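Mandalate racemase/muconate lactonizing enzyme (Unidentified, PDB 4E4U) probably acts as an enolase-superfamily enzyme of the mandelate racemase/muconate lactonizing type, a family that abstracts a proton next to a substrate carboxylate, with its own substrate not established. Local coordinates at residues A[307-312]-A[332-337]; A[125-130]-A[351-356]. One frame throughout, in Å; residues are numbered along the deposited sequence.

Overall arrangement
From the N terminus the chain builds a three-stranded antiparallel sheet (3-12, 22-30, 35-40) and helices. It then enters the barrel with strand 125-130. Seven more parallel barrel strands follow, up to 333-335. Contact 1 joins the loop after strand 305-306 to strand 333-335, closing a short loop that holds helix 314-325. Contact 2 closes a much longer one, from strand 125-130 to the hairpin of strands 352-354 and 357-359, and contact 1 is nested inside it. Their centres are about 9 Å apart. They meet where 333-335 lies parallel to 125-130: Ser335 N sits 2.7 Å from Tyr128 O, a probable hydrogen bond. This strand pairing closes the barrel between the two contacts.

Contact 1 (A[307-312]-A[332-337]); sequences APHLYN and IQESIM
Leu310 and Glu334 hold the middle of this contact. The backbone N-H of Leu310 points at Glu334 OE1, 2.9 Å away and nearly straight at 171°. It meets the oxygen from above the carboxylate plane. Glu334 CG lies anti to its backbone N (chi1 -175°), and the chain, extended beyond it, carries OE1 to the Leu310 N-H. His309 runs beside this side chain in the same direction, its ring plane steeply turned against the carboxylate. Its CD2 is 3.4 Å from OE1, and its ND1 is hydrogen-bonded to Asn282.

The tight part lies toward Ala307. Ala307 CA makes a C-H...O contact of 3.1 Å with Ile332 O. Pro308 and Gln333 cross at about a right angle, with Pro308 CB 3.5 Å from Gln333 OE1. That amide is fixed at both ends: OE1 bonds Ser320, and NE2 bonds Glu334 O. The backbone bond from Glu334 N to Pro308 O is weak.

Toward Tyr311, Ile336 CD1 reaches Asn312 O at 3.4 Å and touches Leu310 CD1 at 4.0 Å. The looser side has the partly exposed Tyr311 and a water that bridges the segments, donating to Leu310 O (2.7 Å) and to Glu334 OE2 (2.6 Å).

Segment 307-312 leaves the C-terminal end of strand 305-306 and runs nearly parallel to strand 333-335; in this family the active site lies at that end of the barrel. Glu334 is held by OE1 on the loop backbone and by OE2 on the water, with Lys164 a weak, distant ion partner. These bonds fix the carboxylate's rotation.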
loop_
_atom_site.group_PDB
_atom_site.type_symbol
_atom_site.label_atom_id
_atom_site.label_comp_id
_atom_site.label_asym_id
_atom_site.label_seq_id
_atom_site.Cartn_x
_atom_site.Cartn_y
_atom_site.Cartn_z
ATOM N N ALA A 307 -1.255 -15.541 -25.127
ATOM C CA ALA A 307 -1.636 -16.857 -25.623
ATOM C C ALA A 307 -3.047 -16.714 -26.165
ATOM O O ALA A 307 -4.020 -16.998 -25.460
ATOM C CB ALA A 307 -1.594 -17.881 -24.503
ATOM N N PRO A 308 -3.177 -16.234 -27.409
ATOM C CA PRO A 308 -4.514 -15.850 -27.873
ATOM C C PRO A 308 -5.511 -17.003 -27.883
ATOM O O PRO A 308 -5.191 -18.149 -28.228
ATOM C CB PRO A 308 -4.265 -15.337 -29.293
ATOM C CG PRO A 308 -2.835 -14.895 -29.286
ATOM C CD PRO A 308 -2.133 -15.887 -28.388
ATOM N N HIS A 309 -6.730 -16.661 -27.489
ATOM C CA HIS A 309 -7.844 -17.590 -27.435
ATOM C C HIS A 309 -8.445 -17.769 -28.820
ATOM O O HIS A 309 -8.468 -16.835 -29.632
ATOM C CB HIS A 309 -8.905 -17.022 -26.487
ATOM C CG HIS A 309 -10.231 -17.708 -26.576
ATOM N ND1 HIS A 309 -11.235 -17.277 -27.415
ATOM C CD2 HIS A 309 -10.733 -18.773 -25.906
ATOM C CE1 HIS A 309 -12.289 -18.064 -27.279
ATOM N NE2 HIS A 309 -12.008 -18.977 -26.368
ATOM N N LEU A 310 -8.954 -18.964 -29.084
ATOM C CA LEU A 310 -9.654 -19.215 -30.329
ATOM C C LEU A 310 -10.734 -20.276 -30.113
ATOM O O LEU A 310 -10.431 -21.429 -29.812
ATOM C CB LEU A 310 -8.658 -19.648 -31.410
ATOM C CG LEU A 310 -8.932 -19.206 -32.844
ATOM C CD1 LEU A 310 -10.209 -19.845 -33.368
ATOM C CD2 LEU A 310 -8.996 -17.684 -32.939
ATOM N N TYR A 311 -11.994 -19.870 -30.242
ATOM C CA TYR A 311 -13.105 -20.814 -30.270
ATOM C C TYR A 311 -14.120 -20.276 -31.259
ATOM O O TYR A 311 -15.226 -19.868 -30.898
ATOM C CB TYR A 311 -13.741 -21.028 -28.888
ATOM C CG TYR A 311 -14.607 -22.271 -28.881
ATOM C CD1 TYR A 311 -14.032 -23.532 -29.011
ATOM C CD2 TYR A 311 -15.992 -22.192 -28.791
ATOM C CE1 TYR A 311 -14.804 -24.677 -29.037
ATOM C CE2 TYR A 311 -16.778 -23.345 -28.810
ATOM C CZ TYR A 311 -16.174 -24.580 -28.930
ATOM O OH TYR A 311 -16.937 -25.727 -28.953
ATOM N N ASN A 312 -13.717 -20.268 -32.522
ATOM C CA ASN A 312 -14.456 -19.584 -33.569
ATOM C C ASN A 312 -13.830 -19.969 -34.906
ATOM O O ASN A 312 -13.104 -20.971 -34.970
ATOM C CB ASN A 312 -14.522 -18.057 -33.326
ATOM C CG ASN A 312 -13.170 -17.431 -33.024
ATOM O OD1 ASN A 312 -12.679 -17.466 -31.888
ATOM N ND2 ASN A 312 -12.575 -16.818 -34.037
ATOM N N ILE A 332 1.907 -19.218 -26.921
ATOM C CA ILE A 332 1.302 -20.334 -27.644
ATOM C C ILE A 332 -0.024 -19.867 -28.236
ATOM O O ILE A 332 -0.644 -18.935 -27.717
ATOM C CB ILE A 332 1.090 -21.535 -26.679
ATOM C CG1 ILE A 332 0.901 -22.858 -27.427
ATOM C CG2 ILE A 332 -0.036 -21.248 -25.677
ATOM C CD1 ILE A 332 1.021 -24.057 -26.495
ATOM N N GLN A 333 -0.458 -20.515 -29.314
ATOM C CA GLN A 333 -1.699 -20.152 -29.993
ATOM C C GLN A 333 -2.694 -21.291 -29.916
ATOM O O GLN A 333 -2.387 -22.419 -30.292
ATOM C CB GLN A 333 -1.429 -19.800 -31.459
ATOM C CG GLN A 333 -2.686 -19.652 -32.316
ATOM C CD GLN A 333 -3.541 -18.457 -31.936
ATOM O OE1 GLN A 333 -3.057 -17.325 -31.880
ATOM N NE2 GLN A 333 -4.822 -18.700 -31.678
ATOM N N GLU A 334 -3.893 -20.993 -29.434
ATOM C CA GLU A 334 -4.938 -21.994 -29.391
ATOM C C GLU A 334 -5.311 -22.413 -30.800
ATOM O O GLU A 334 -5.553 -21.569 -31.675
ATOM C CB GLU A 334 -6.180 -21.472 -28.667
ATOM C CG GLU A 334 -7.258 -22.543 -28.489
ATOM C CD GLU A 334 -8.261 -22.206 -27.399
ATOM O OE1 GLU A 334 -8.398 -21.011 -27.064
ATOM O OE2 GLU A 334 -8.900 -23.144 -26.871
ATOM N N SER A 335 -5.346 -23.720 -31.017
ATOM C CA SER A 335 -5.789 -24.280 -32.282
ATOM C C SER A 335 -6.975 -25.184 -32.054
ATOM O O SER A 335 -7.094 -25.813 -31.004
ATOM C CB SER A 335 -4.655 -25.052 -32.944
ATOM O OG SER A 335 -3.586 -24.175 -33.210
ATOM N N ILE A 336 -7.867 -25.236 -33.034
ATOM C CA ILE A 336 -8.999 -26.143 -32.955
ATOM C C ILE A 336 -8.584 -27.402 -33.697
ATOM O O ILE A 336 -8.624 -27.463 -34.926
ATOM C CB ILE A 336 -10.286 -25.505 -33.494
ATOM C CG1 ILE A 336 -10.629 -24.279 -32.636
ATOM C CG2 ILE A 336 -11.422 -26.510 -33.464
ATOM C CD1 ILE A 336 -11.827 -23.478 -33.099
ATOM N N MET A 337 -8.134 -28.388 -32.923
ATOM C CA MET A 337 -7.468 -29.570 -33.467
ATOM C C MET A 337 -6.352 -29.121 -34.407
ATOM O O MET A 337 -5.532 -28.296 -34.002
ATOM C CB MET A 337 -8.476 -30.538 -34.089
ATOM C CG MET A 337 -9.434 -31.054 -33.021
ATOM S SD MET A 337 -10.559 -32.341 -33.524
ATOM C CE MET A 337 -11.557 -31.419 -34.649
HETATM O O HOH W 1 -11.135 -23.454 -28.121
#

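Contact 2 (A[125-130]-A[351-356]); sequences LRSYTY and IRWEDG
Trp353 presents the NE1 edge of its indole to Ser127 OG, 2.9 Å away. The hydroxyl sits at the ring edge, tilted 22° from the ring plane, and the N-H bond to it is bent. Over one face lies the backbone N of Gly356, 3.1 Å above the plane and offset toward the rim. The Phe160 ring also meets the indole, their planes about 45° apart.

Ser127 OG passes the chain of bonds on. It accepts from the indole and donates to Gly356 O at 2.9 Å, coming from well above that carbonyl plane. The chi1 of 74° sets OG between the backbone N and the carbonyl carbon. Ser127 N gives Gly356 O a second bond of 3.1 Å. Ser127 was modelled in two conformers, and the OG bonds belong to the one described here.

A water donates to Gly356 O as well, at 2.8 Å, and to Ser127 O at 2.6 Å. Three donors therefore grip this one carbonyl oxygen. Gly356 follows the turn between strands 352-354 and 357-359.

These two strands form a hairpin. Strand 357-359 runs antiparallel to 125-130, and its Ile358 touches both Ser127 and Trp353. Leu125 packs on helix 314-325 beyond. At the outer end, Asp355 O bonds Lys398 of the second subunit, so the hairpin turn also reaches the subunit interface.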
loop_
_atom_site.group_PDB
_atom_site.type_symbol
_atom_site.label_atom_id
_atom_site.label_comp_id
_atom_site.label_asym_id
_atom_site.label_seq_id
_atom_site.Cartn_x
_atom_site.Cartn_y
_atom_site.Cartn_z
ATOM N N LEU A 125 4.535 -21.079 -35.168
ATOM C CA LEU A 125 3.886 -20.730 -33.914
ATOM C C LEU A 125 3.508 -21.970 -33.123
ATOM O O LEU A 125 2.713 -22.793 -33.582
ATOM C CB LEU A 125 2.624 -19.917 -34.187
ATOM C CG LEU A 125 2.811 -18.622 -34.970
ATOM C CD1 LEU A 125 1.456 -18.023 -35.315
ATOM C CD2 LEU A 125 3.646 -17.637 -34.162
ATOM N N ARG A 126 4.066 -22.098 -31.928
ATOM C CA ARG A 126 3.680 -23.181 -31.038
ATOM C C ARG A 126 2.166 -23.146 -30.837
ATOM O O ARG A 126 1.579 -22.079 -30.635
ATOM C CB ARG A 126 4.394 -23.035 -29.691
ATOM C CG ARG A 126 4.177 -24.206 -28.746
ATOM C CD ARG A 126 4.729 -23.903 -27.365
ATOM N NE ARG A 126 4.497 -25.016 -26.451
ATOM C CZ ARG A 126 4.679 -24.959 -25.136
ATOM N NH1 ARG A 126 5.102 -23.834 -24.566
ATOM N NH2 ARG A 126 4.433 -26.029 -24.387
ATOM N N SER A 127 1.531 -24.310 -30.895
ATOM C CA SER A 127 0.083 -24.364 -30.744
ATOM C C SER A 127 -0.361 -25.429 -29.748
ATOM O O SER A 127 0.421 -26.290 -29.347
ATOM C CB SER A 127 -0.593 -24.589 -32.094
ATOM O OG SER A 127 -0.415 -25.919 -32.525
ATOM N N TYR A 128 -1.622 -25.354 -29.342
ATOM C CA TYR A 128 -2.207 -26.387 -28.507
ATOM C C TYR A 128 -3.620 -26.636 -28.968
ATOM O O TYR A 128 -4.180 -25.835 -29.718
ATOM C CB TYR A 128 -2.212 -25.978 -27.043
ATOM C CG TYR A 128 -3.222 -24.926 -26.637
ATOM C CD1 TYR A 128 -4.505 -25.286 -26.227
ATOM C CD2 TYR A 128 -2.871 -23.587 -26.576
ATOM C CE1 TYR A 128 -5.422 -24.325 -25.792
ATOM C CE2 TYR A 128 -3.780 -22.621 -26.151
ATOM C CZ TYR A 128 -5.052 -22.993 -25.757
ATOM O OH TYR A 128 -5.954 -22.048 -25.321
ATOM N N THR A 129 -4.205 -27.737 -28.512
ATOM C CA THR A 129 -5.625 -27.956 -28.730
ATOM C C THR A 129 -6.304 -28.471 -27.467
ATOM O O THR A 129 -5.666 -29.091 -26.610
ATOM C CB THR A 129 -5.885 -28.934 -29.904
ATOM O OG1 THR A 129 -7.298 -29.051 -30.130
ATOM C CG2 THR A 129 -5.292 -30.313 -29.614
ATOM N N TYR A 130 -7.596 -28.185 -27.342
ATOM C CA TYR A 130 -8.441 -28.921 -26.416
ATOM C C TYR A 130 -8.417 -30.391 -26.802
ATOM O O TYR A 130 -8.273 -30.742 -27.981
ATOM C CB TYR A 130 -9.888 -28.444 -26.516
ATOM C CG TYR A 130 -10.365 -27.558 -25.392
ATOM C CD1 TYR A 130 -10.418 -28.018 -24.084
ATOM C CD2 TYR A 130 -10.786 -26.262 -25.646
ATOM C CE1 TYR A 130 -10.866 -27.210 -23.057
ATOM C CE2 TYR A 130 -11.237 -25.444 -24.629
ATOM C CZ TYR A 130 -11.272 -25.923 -23.333
ATOM O OH TYR A 130 -11.718 -25.109 -22.317
ATOM N N ILE A 351 -5.593 -22.866 -43.081
ATOM C CA ILE A 351 -4.487 -22.597 -42.175
ATOM C C ILE A 351 -3.585 -23.821 -42.136
ATOM O O ILE A 351 -4.066 -24.956 -42.063
ATOM C CB ILE A 351 -5.016 -22.289 -40.776
ATOM C CG1 ILE A 351 -5.860 -21.015 -40.827
ATOM C CG2 ILE A 351 -3.871 -22.148 -39.779
ATOM C CD1 ILE A 351 -6.668 -20.773 -39.590
ATOM N N ARG A 352 -2.280 -23.584 -42.201
ATOM C CA ARG A 352 -1.297 -24.658 -42.248
ATOM C C ARG A 352 -0.773 -25.025 -40.859
ATOM O O ARG A 352 -0.332 -24.161 -40.093
ATOM C CB ARG A 352 -0.135 -24.246 -43.149
ATOM C CG ARG A 352 0.885 -25.335 -43.388
ATOM C CD ARG A 352 1.974 -24.846 -44.323
ATOM N NE ARG A 352 2.995 -25.864 -44.533
ATOM C CZ ARG A 352 3.210 -26.480 -45.691
ATOM N NH1 ARG A 352 2.481 -26.180 -46.756
ATOM N NH2 ARG A 352 4.159 -27.397 -45.778
ATOM N N TRP A 353 -0.819 -26.318 -40.550
ATOM C CA TRP A 353 -0.408 -26.842 -39.254
ATOM C C TRP A 353 0.514 -28.026 -39.501
ATOM O O TRP A 353 0.186 -28.921 -40.283
ATOM C CB TRP A 353 -1.639 -27.296 -38.463
ATOM C CG TRP A 353 -1.373 -27.677 -37.029
ATOM C CD1 TRP A 353 -1.539 -26.886 -35.927
ATOM C CD2 TRP A 353 -0.907 -28.945 -36.537
ATOM N NE1 TRP A 353 -1.205 -27.581 -34.792
ATOM C CE2 TRP A 353 -0.815 -28.844 -35.139
ATOM C CE3 TRP A 353 -0.560 -30.152 -37.154
ATOM C CZ2 TRP A 353 -0.387 -29.904 -34.341
ATOM C CZ3 TRP A 353 -0.137 -31.204 -36.357
ATOM C CH2 TRP A 353 -0.059 -31.075 -34.967
ATOM N N GLU A 354 1.672 -28.027 -38.848
ATOM C CA GLU A 354 2.640 -29.113 -38.995
ATOM C C GLU A 354 3.370 -29.390 -37.698
ATOM O O GLU A 354 3.958 -28.477 -37.115
ATOM C CB GLU A 354 3.699 -28.755 -40.036
ATOM C CG GLU A 354 3.207 -28.590 -41.437
ATOM C CD GLU A 354 4.339 -28.363 -42.416
ATOM O OE1 GLU A 354 4.053 -28.276 -43.621
ATOM O OE2 GLU A 354 5.507 -28.265 -41.982
ATOM N N ASP A 355 3.339 -30.647 -37.261
ATOM C CA ASP A 355 4.161 -31.118 -36.148
ATOM C C ASP A 355 4.071 -30.222 -34.910
ATOM O O ASP A 355 5.086 -29.926 -34.275
ATOM C CB ASP A 355 5.621 -31.254 -36.595
ATOM C CG ASP A 355 6.431 -32.163 -35.687
ATOM O OD1 ASP A 355 5.819 -32.952 -34.942
ATOM O OD2 ASP A 355 7.679 -32.108 -35.745
ATOM N N GLY A 356 2.863 -29.777 -34.572
ATOM C CA GLY A 356 2.670 -28.986 -33.370
ATOM C C GLY A 356 2.660 -27.485 -33.570
ATOM O O GLY A 356 2.388 -26.748 -32.624
HETATM O O HOH W 2 2.648 -27.567 -29.950
#